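Side-chain contacts in FYVE, RhoGEF and PH domain-containing protein 5 (Homo sapiens, PDB 3MPX), which activates the small GTPase CDC42 by exchanging its bound GDP for GTP, the crystallised piece holding its DH and first PH domains: residues A[83-88]-A[111-116]; A[172-177]-A[210-215]. All coordinates share one frame; numbering follows the deposited sequence.

Interaction 1 of 2, residues A[83-88]-A[111-116]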
# COMPACT_ATOMS: atom_id res chain seq x y z
N HIS A 83 10.37 7.43 -12.65
CA HIS A 83 9.50 7.53 -13.82
C HIS A 83 10.08 6.76 -15.04
O HIS A 83 9.37 5.97 -15.67
CB HIS A 83 9.23 9.00 -14.17
CG HIS A 83 8.37 9.19 -15.38
ND1 HIS A 83 8.69 10.12 -16.35
CD2 HIS A 83 7.24 8.55 -15.76
CE1 HIS A 83 7.75 10.02 -17.28
NE2 HIS A 83 6.86 9.09 -16.97
N ASP A 84 11.39 6.97 -15.32
CA ASP A 84 12.11 6.35 -16.42
C ASP A 84 12.20 4.86 -16.24
O ASP A 84 12.03 4.12 -17.22
CB ASP A 84 13.51 6.98 -16.57
CG ASP A 84 13.53 8.44 -17.04
OD1 ASP A 84 12.51 8.90 -17.63
OD2 ASP A 84 14.57 9.12 -16.84
N LEU A 85 12.42 4.41 -14.98
CA LEU A 85 12.52 2.99 -14.63
C LEU A 85 11.24 2.27 -14.98
O LEU A 85 11.29 1.23 -15.66
CB LEU A 85 12.89 2.80 -13.14
CG LEU A 85 12.47 1.49 -12.44
CD1 LEU A 85 13.31 0.30 -12.88
CD2 LEU A 85 12.50 1.64 -10.93
N HIS A 86 10.09 2.84 -14.58
CA HIS A 86 8.77 2.27 -14.79
C HIS A 86 8.29 2.45 -16.22
O HIS A 86 7.63 1.54 -16.75
CB HIS A 86 7.80 2.79 -13.74
CG HIS A 86 8.17 2.29 -12.37
ND1 HIS A 86 7.78 1.04 -11.93
CD2 HIS A 86 8.98 2.84 -11.44
CE1 HIS A 86 8.31 0.90 -10.73
NE2 HIS A 86 9.05 1.95 -10.40
N GLN A 87 8.70 3.54 -16.90
CA GLN A 87 8.39 3.72 -18.33
C GLN A 87 8.97 2.49 -19.10
O GLN A 87 8.26 1.91 -19.92
CB GLN A 87 8.98 5.03 -18.88
CG GLN A 87 7.98 6.17 -18.87
CD GLN A 87 8.56 7.47 -19.37
OE1 GLN A 87 9.63 7.93 -18.93
NE2 GLN A 87 7.84 8.12 -20.27
N GLY A 88 10.20 2.08 -18.75
CA GLY A 88 10.87 0.93 -19.33
C GLY A 88 10.20 -0.40 -19.02
O GLY A 88 10.06 -1.22 -19.93
N LEU A 111 14.41 -8.50 -12.36
CA LEU A 111 15.80 -8.94 -12.18
C LEU A 111 16.80 -8.11 -12.98
O LEU A 111 17.90 -7.80 -12.49
CB LEU A 111 15.94 -10.40 -12.65
CG LEU A 111 15.19 -11.50 -11.94
CD1 LEU A 111 15.43 -12.81 -12.64
CD2 LEU A 111 15.63 -11.64 -10.48
N ALA A 112 16.43 -7.79 -14.22
CA ALA A 112 17.26 -7.02 -15.14
C ALA A 112 17.49 -5.57 -14.63
O ALA A 112 18.46 -4.92 -15.04
CB ALA A 112 16.58 -6.99 -16.51
N ARG A 113 16.59 -5.10 -13.74
CA ARG A 113 16.52 -3.76 -13.21
C ARG A 113 16.88 -3.68 -11.71
O ARG A 113 16.15 -3.08 -10.92
CB ARG A 113 15.12 -3.19 -13.51
CG ARG A 113 14.94 -2.87 -14.98
CD ARG A 113 13.53 -3.05 -15.49
NE ARG A 113 13.37 -2.64 -16.89
CZ ARG A 113 13.49 -3.45 -17.94
NH1 ARG A 113 13.35 -2.98 -19.17
NH2 ARG A 113 13.77 -4.74 -17.76
N GLU A 114 18.05 -4.21 -11.32
CA GLU A 114 18.50 -4.12 -9.93
C GLU A 114 18.86 -2.66 -9.60
O GLU A 114 18.36 -2.13 -8.61
CB GLU A 114 19.66 -5.08 -9.66
CG GLU A 114 19.93 -5.29 -8.18
CD GLU A 114 21.01 -6.32 -7.90
OE1 GLU A 114 22.20 -6.00 -8.07
OE2 GLU A 114 20.65 -7.46 -7.53
N GLN A 115 19.66 -2.01 -10.47
CA GLN A 115 20.10 -0.61 -10.42
C GLN A 115 18.89 0.35 -10.42
O GLN A 115 18.95 1.41 -9.81
CB GLN A 115 21.03 -0.31 -11.62
CG GLN A 115 21.21 1.18 -11.98
CD GLN A 115 21.92 1.42 -13.30
OE1 GLN A 115 21.31 1.47 -14.37
NE2 GLN A 115 23.23 1.60 -13.24
N GLY A 116 17.83 -0.03 -11.13
CA GLY A 116 16.62 0.78 -11.22
C GLY A 116 15.89 0.94 -9.91
O GLY A 116 15.58 2.07 -9.51

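Interaction 2 of 2, residues A[172-177]-A[210-215]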
# COMPACT_ATOMS: atom_id res chain seq x y z
N ARG A 172 3.70 0.99 -4.90
CA ARG A 172 3.84 0.06 -6.03
C ARG A 172 4.72 -1.14 -5.69
O ARG A 172 4.49 -2.25 -6.20
CB ARG A 172 4.44 0.78 -7.24
CG ARG A 172 4.33 0.02 -8.56
CD ARG A 172 2.89 -0.30 -8.98
NE ARG A 172 2.88 -1.11 -10.19
CZ ARG A 172 1.96 -2.02 -10.49
NH1 ARG A 172 2.03 -2.69 -11.62
NH2 ARG A 172 0.97 -2.27 -9.64
N LEU A 173 5.75 -0.91 -4.84
CA LEU A 173 6.68 -1.93 -4.39
C LEU A 173 5.98 -3.04 -3.61
O LEU A 173 6.28 -4.20 -3.84
CB LEU A 173 7.82 -1.28 -3.58
CG LEU A 173 8.69 -0.22 -4.31
CD1 LEU A 173 9.73 0.36 -3.38
CD2 LEU A 173 9.36 -0.80 -5.58
N PHE A 174 5.02 -2.69 -2.73
CA PHE A 174 4.24 -3.68 -1.96
C PHE A 174 3.23 -4.43 -2.88
O PHE A 174 2.92 -5.60 -2.64
CB PHE A 174 3.57 -3.02 -0.74
CG PHE A 174 4.53 -2.31 0.19
CD1 PHE A 174 5.43 -3.03 0.98
CD2 PHE A 174 4.53 -0.92 0.30
CE1 PHE A 174 6.32 -2.37 1.84
CE2 PHE A 174 5.43 -0.27 1.16
CZ PHE A 174 6.33 -1.00 1.92
N GLN A 175 2.79 -3.77 -3.97
CA GLN A 175 1.92 -4.30 -5.00
C GLN A 175 2.65 -5.38 -5.81
O GLN A 175 2.07 -6.44 -6.03
CB GLN A 175 1.39 -3.18 -5.89
CG GLN A 175 0.21 -2.40 -5.26
CD GLN A 175 -0.15 -1.13 -5.99
OE1 GLN A 175 0.26 -0.88 -7.12
NE2 GLN A 175 -0.93 -0.28 -5.35
N TYR A 176 3.92 -5.14 -6.20
CA TYR A 176 4.71 -6.15 -6.93
C TYR A 176 4.82 -7.41 -6.05
O TYR A 176 4.55 -8.50 -6.53
CB TYR A 176 6.11 -5.63 -7.27
CG TYR A 176 6.22 -4.52 -8.29
CD1 TYR A 176 5.36 -4.47 -9.38
CD2 TYR A 176 7.26 -3.60 -8.24
CE1 TYR A 176 5.48 -3.47 -10.35
CE2 TYR A 176 7.39 -2.60 -9.20
CZ TYR A 176 6.49 -2.53 -10.24
OH TYR A 176 6.62 -1.52 -11.17
N GLN A 177 5.14 -7.24 -4.75
CA GLN A 177 5.20 -8.30 -3.74
C GLN A 177 3.92 -9.11 -3.70
O GLN A 177 3.99 -10.32 -3.87
CB GLN A 177 5.48 -7.71 -2.37
CG GLN A 177 6.96 -7.39 -2.16
CD GLN A 177 7.31 -6.81 -0.81
OE1 GLN A 177 8.45 -6.93 -0.36
NE2 GLN A 177 6.35 -6.15 -0.13
N ARG A 210 13.76 -1.31 3.50
CA ARG A 210 14.13 0.07 3.78
C ARG A 210 12.87 0.93 4.08
O ARG A 210 12.92 1.80 4.95
CB ARG A 210 14.96 0.65 2.61
N ALA A 211 11.74 0.66 3.41
CA ALA A 211 10.50 1.40 3.65
C ALA A 211 10.02 1.20 5.10
O ALA A 211 9.78 2.16 5.82
CB ALA A 211 9.44 0.97 2.65
N ASN A 212 10.01 -0.06 5.54
CA ASN A 212 9.63 -0.52 6.86
C ASN A 212 10.53 0.01 7.97
O ASN A 212 10.04 0.24 9.07
CB ASN A 212 9.62 -2.05 6.88
CG ASN A 212 8.57 -2.63 5.96
OD1 ASN A 212 7.37 -2.51 6.21
ND2 ASN A 212 9.00 -3.25 4.87
N ASP A 213 11.83 0.21 7.70
CA ASP A 213 12.72 0.67 8.74
C ASP A 213 13.19 2.14 8.61
O ASP A 213 13.83 2.63 9.54
CB ASP A 213 13.93 -0.27 8.89
CG ASP A 213 14.81 -0.49 7.67
OD1 ASP A 213 15.41 0.51 7.17
OD2 ASP A 213 15.03 -1.67 7.29
N SER A 214 12.88 2.83 7.48
CA SER A 214 13.32 4.23 7.24
C SER A 214 12.18 5.22 6.98
O SER A 214 12.44 6.41 6.78
CB SER A 214 14.32 4.29 6.09
OG SER A 214 15.48 3.56 6.44
N MSE A 215 10.92 4.73 6.98
CA MSE A 215 9.71 5.53 6.76
C MSE A 215 8.74 5.29 7.90
O MSE A 215 8.41 4.14 8.20
CB MSE A 215 9.04 5.14 5.46
CG MSE A 215 9.60 5.81 4.24
SE MSE A 215 8.61 5.24 2.63
CE MSE A 215 6.77 5.78 3.11

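Interaction 1 of 2, residues A[83-88]-A[111-116]
In the helical DH domain, Leu85 on helix 66-98 meets Arg113 and Gly116 in the loop that leads from helix 108-111 into helix 117-138. The two segments bury 191 Å² together and share no hydrogen bond, so the contact is mainly one of van der Waals packing. The two methyls of Leu85 have separate tasks. CD1 of Leu85 lies 3.7 Å from CA of Gly116 and 4.0 Å from CB of Arg113, with CG of Arg113 next to it. CD2 of Leu85 turns instead to the peptide that follows, 3.4 Å from O of Gly116. Leu85 leaves its helix with CG opposite the backbone N (chi1 154°), and this rotation carries the forked end nearer the loop than the start of the side chain would suggest. The DH fold is an elongated helical bundle, and here one long helix packs against a connection between two others; the absence of a side chain at Gly116, where one would point toward Leu85, probably lets the leucine reach the main chain. An alanine in place of Leu85 is likely to open a gap beside Gly116 and leave the aliphatic base of Arg113 without one of its apolar neighbours. Arg113 starts out toward helix 66-98, bends at chi2 (147°) and runs on past the leucine, touching Ile89 and Glu92. Its NH1 comes within 3.8 Å of O of Gly88, obliquely to the guanidinium and too far for a bond. The polar end is held from its own side, because NH2 of Arg113 is hydrogen-bonded to O of Val109.

Interaction 2 of 2, residues A[172-177]-A[210-215]
Apolar contact between Phe174 and Ala211 forms the centre of this buried meeting of helix 162-184 with helix 192-214. CZ of Phe174 stands 3.8 Å from CB of Ala211; the methyl approaches the ring obliquely. Phe174 holds CG opposite its carbonyl carbon (chi1 -57°), and its far end thereby projects to the neighbouring helix. Both side chains start out toward the opposite segment.

The second kind of contact pairs the ring with an amide. ND2 of Asn212 lies 4.1 Å from CE1 of Phe174, close to the ring plane, and the ring and amide planes are turned 67° apart. A nitrogen at the rim is placed for edge packing, not for an N-H pointing into the pi face. The segments bury 103 Å² between them, without any hydrogen bond across.

Polar links lie within or beyond the segments. NH2 of Arg172 donates to OE1 of Gln175 at 3.0 Å, nearly straight at 164°, with the acceptor practically in the guanidinium plane; NH1 of the same arginine forms a salt bridge with Glu34. OE1 of Gln177 is hydrogen-bonded to OG1 of Thr208, a polar tie between the same two helices.

Phe174 also touches Leu221, Gln222 and Val225 of helix 218-230, and Asn212 touches Gln222. An aromatic ring from helix 162-184 set between helices 192-214 and 218-230, with the small Ala211 beside it, is helix-to-helix core packing within the DH bundle, near the point where helix 192-214 ends and the chain turns into helix 218-230, which leads on toward the PH domain.

How the interactions relate
Interactions 1 and 2 both lie in the DH domain, with centres about 16 Å apart, and follow one another along the chain. They meet through residues that take no part in either cross-segment contact: ND1 of His86 and OH of Tyr176 make a close polar approach of 2.9 Å, whose nature stays open. Glu34 of helix 21-59, the carboxylate that also takes Arg172, is hydrogen-bonded through OE2 to His86 and through OE1 to the hydroxyl of Tyr176. His120 of helix 117-138 adds a second connection, since it is hydrogen-bonded to His86 and touched by Leu173. Segments 83-88 and 172-177 thus share a small polar cluster around Glu34, while segment 111-116 also reaches helix 192-214 through Leu111 and Glu114.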